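PDB 3GUV: site-specific recombinase, resolvase family protein, which catalyses site-specific DNA recombination, cutting and rejoining strands as members of the resolvase/invertase family do. Local coordinates for the interface of chains A and B. Numbering follows the deposited sequence. Chains: chain A/B, Site-specific recombinase, resolvase family protein.

Contact 1: the interface of chains A and B. Residues chain A 14-15, 55-56; chain B 142, 146.
A:Ser14, A:Thr15, A:Ser55 and A:Ile56 lie against B:Ile142 and B:Glu146 in a mostly apolar patch of the two-fold A/B interface, where two loops of one subunit's catalytic domain, one of them carrying the nucleophile, rest on the long helix of its copy. The pairing probably helps to keep each catalytic head in place beside the partner's helix, as in dimers of this family. B:Ile142 does most of the touching, and its branches go to different partners. Its CG2 methyl meets the tip of A:Ile56 at CD1, 3.8 Å away, the two side chains meeting at a slant. CG1 and CD1 run the other way, because CG1 is anti to the carbonyl carbon (chi1 -71°) and the chain is extended beyond it. The B:Ile142 and A:Thr15 side chains run antiparallel past each other, CG1 coming to 4.1 Å from the threonine methyl CG2. CD1 ends 3.9 Å from CB of A:Ser14, the nucleophile in serine recombinases. The contact thus falls on the beta carbon, while the hydroxyl OG is farther off, 4.7 Å from B:Ile142 CD1. Within chain A, A:Ile56 CD1 and A:Thr15 CG2 lie 4.1 Å apart and give the helix a joint apolar face. At the edge, the bent chain of B:Glu146 (chi2 -75°) brings carboxylate OE1 to 3.6 Å from CB of A:Ser55. No modelled N or O bonds across the patch, but the A:Ser55 hydroxyl is unmodelled and cannot be judged. In the fold, A:Ser14 and A:Thr15 follow strand 6-12, A:Ser55 and A:Ile56 belong to the loop between strand 41-48 and helix 60-70, and the B residues stand one turn apart on helix 124-151.

Contact 2: the interface of chains A and B. Residues chain A 120, 124-125, 128; chain B 120, 124-125.
With CG anti to the backbone N (chi1 177°), each Leu124 extends from the start of its helix toward the other chain, and the same anti placement of CG in Asp120 (chi1 -150°) turns the carboxylate toward that helix start. Here the long helices 124-151 of a resolvase-family serine recombinase dimer begin, next to each other across the two-fold axis. A:Leu124 puts its CD2 methyl 3.4 Å from carboxylate OD1 of B:Asp120, the two side chains crossing at about a right angle. The exchanged pair, B:Leu124 CD2 and A:Asp120 OD1, has the same spacing, as the symmetry demands. Between the two carboxylates the leucines pass alongside each other, A:Leu124 CD2 lying 4.5 Å from B:Leu124 CD2. No N or O of one chain lies within bonding distance of the other in this patch.

A bond within its own chain helps to hold each carboxylate. The backbone N of A:Met125 donates to A:Asp120 OD2 over 2.9 Å; it arrives on the syn side of that oxygen, 18° out of the carboxylate plane, and OD1 of the same group receives at most a weak share. This is a cap-like bond from a side chain in the preceding segment to a first-turn N-H, and the helix dipole would probably favour a negative charge there. B:Met125 N and B:Asp120 OD2 repeat it. The partner's leucine also comes near the donor: B:Leu124 CD2 lies 4.2 Å from A:Met125 N, so the methyl is close beside the first helical turn.

One turn along, A:Val128 offers CG2 to B:Met125, meeting CG at 4.1 Å as the two side chains pass at an angle. The methionine remains extended beyond CG, and its chain lies along the valine, CG being its nearest atom.

Contact 1: the interface of chains A and B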
# COMPACT_ATOMS: atom_id res chain seq x y z
N SER A 14 -15.47 2.43 10.32
CA SER A 14 -14.20 2.97 10.80
C SER A 14 -14.38 3.74 12.08
O SER A 14 -13.52 3.66 12.95
CB SER A 14 -13.62 3.96 9.79
OG SER A 14 -13.54 3.39 8.50
N THR A 15 -15.44 4.54 12.15
CA THR A 15 -15.69 5.40 13.33
C THR A 15 -16.79 4.77 14.16
O THR A 15 -16.49 3.83 14.87
CB THR A 15 -16.06 6.89 12.99
OG1 THR A 15 -17.15 6.95 12.07
CG2 THR A 15 -14.87 7.59 12.41
N SER A 55 -15.25 6.48 20.03
CA SER A 55 -15.08 7.28 18.81
C SER A 55 -14.75 6.41 17.59
O SER A 55 -15.40 6.55 16.55
CB SER A 55 -13.98 8.34 19.00
N ILE A 56 -13.75 5.53 17.72
CA ILE A 56 -13.29 4.66 16.63
C ILE A 56 -13.64 3.18 16.94
O ILE A 56 -13.53 2.73 18.09
CB ILE A 56 -11.74 4.83 16.38
CG1 ILE A 56 -11.34 6.32 16.41
CG2 ILE A 56 -11.32 4.18 15.06
CD1 ILE A 56 -12.16 7.22 15.48
N ILE B 142 -10.18 10.88 9.52
CA ILE B 142 -10.42 10.54 10.93
C ILE B 142 -9.59 11.44 11.87
O ILE B 142 -10.12 11.95 12.87
CB ILE B 142 -10.13 9.03 11.22
CG1 ILE B 142 -11.21 8.16 10.57
CG2 ILE B 142 -10.01 8.76 12.72
CD1 ILE B 142 -10.92 6.67 10.68
N GLU B 146 -11.20 14.09 14.52
CA GLU B 146 -10.77 14.11 15.93
C GLU B 146 -10.21 15.46 16.31
O GLU B 146 -10.55 15.98 17.37
CB GLU B 146 -9.74 13.02 16.23
CG GLU B 146 -10.35 11.64 16.43
CD GLU B 146 -11.06 11.43 17.79
OE1 GLU B 146 -10.99 10.27 18.30
OE2 GLU B 146 -11.69 12.39 18.35

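Contact 2: the interface of chains A and B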
# COMPACT_ATOMS: atom_id res chain seq x y z
N ASP A 120 -3.72 -14.34 -7.77
CA ASP A 120 -2.38 -13.74 -7.79
C ASP A 120 -1.36 -14.63 -8.51
O ASP A 120 -0.84 -15.61 -7.95
CB ASP A 120 -1.94 -13.43 -6.34
CG ASP A 120 -1.00 -12.23 -6.25
OD1 ASP A 120 -0.81 -11.54 -7.29
OD2 ASP A 120 -0.45 -11.99 -5.14
N LEU A 124 2.07 -11.21 -6.53
CA LEU A 124 2.31 -9.75 -6.71
C LEU A 124 1.67 -8.84 -5.65
O LEU A 124 2.26 -7.81 -5.26
CB LEU A 124 1.83 -9.29 -8.09
CG LEU A 124 1.98 -7.78 -8.36
CD1 LEU A 124 3.47 -7.33 -8.36
CD2 LEU A 124 1.30 -7.39 -9.65
N MET A 125 0.47 -9.20 -5.22
CA MET A 125 -0.25 -8.51 -4.15
C MET A 125 0.58 -8.42 -2.89
O MET A 125 0.68 -7.36 -2.30
CB MET A 125 -1.59 -9.21 -3.85
CG MET A 125 -2.46 -8.55 -2.75
SD MET A 125 -4.24 -8.92 -2.87
CE MET A 125 -4.89 -7.78 -1.63
N VAL A 128 3.71 -5.92 -3.36
CA VAL A 128 3.36 -4.52 -3.34
C VAL A 128 3.09 -4.12 -1.90
O VAL A 128 3.63 -3.13 -1.40
CB VAL A 128 2.14 -4.23 -4.26
CG1 VAL A 128 1.69 -2.79 -4.13
CG2 VAL A 128 2.49 -4.54 -5.73
N ASP B 120 1.98 -6.62 -15.23
CA ASP B 120 0.70 -6.60 -14.52
C ASP B 120 -0.45 -7.16 -15.39
O ASP B 120 -0.99 -6.48 -16.27
CB ASP B 120 0.40 -5.16 -14.05
CG ASP B 120 -0.44 -5.12 -12.78
OD1 ASP B 120 -0.65 -6.20 -12.17
OD2 ASP B 120 -0.88 -4.00 -12.40
N LEU B 124 -3.43 -5.26 -11.54
CA LEU B 124 -3.58 -5.56 -10.08
C LEU B 124 -2.79 -4.64 -9.14
O LEU B 124 -3.26 -4.31 -8.03
CB LEU B 124 -3.18 -7.01 -9.79
CG LEU B 124 -3.24 -7.41 -8.30
CD1 LEU B 124 -4.68 -7.34 -7.73
CD2 LEU B 124 -2.64 -8.78 -8.08
N MET B 125 -1.58 -4.27 -9.56
CA MET B 125 -0.73 -3.33 -8.83
C MET B 125 -1.44 -2.02 -8.57
O MET B 125 -1.41 -1.53 -7.45
CB MET B 125 0.57 -3.07 -9.62
CG MET B 125 1.57 -2.10 -8.94
SD MET B 125 3.31 -2.31 -9.46
CE MET B 125 4.14 -1.25 -8.27

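The C-alpha centres of contact 1 and contact 2 lie about 30 Å apart, yet both use helix 124-151 of chain B. Contact 2 joins its first turns, with the segment just before them, to the same region of chain A, whereas contact 1 uses B:Ile142 and B:Glu146, several turns further along, against loops of the chain A catalytic head. No residue belongs to both. Two-fold symmetry supplies a twin of contact 1 on the chain A helix, so each helix is held near its start and again farther down. This spacing would probably restrain the tilt of the heads relative to the paired helices.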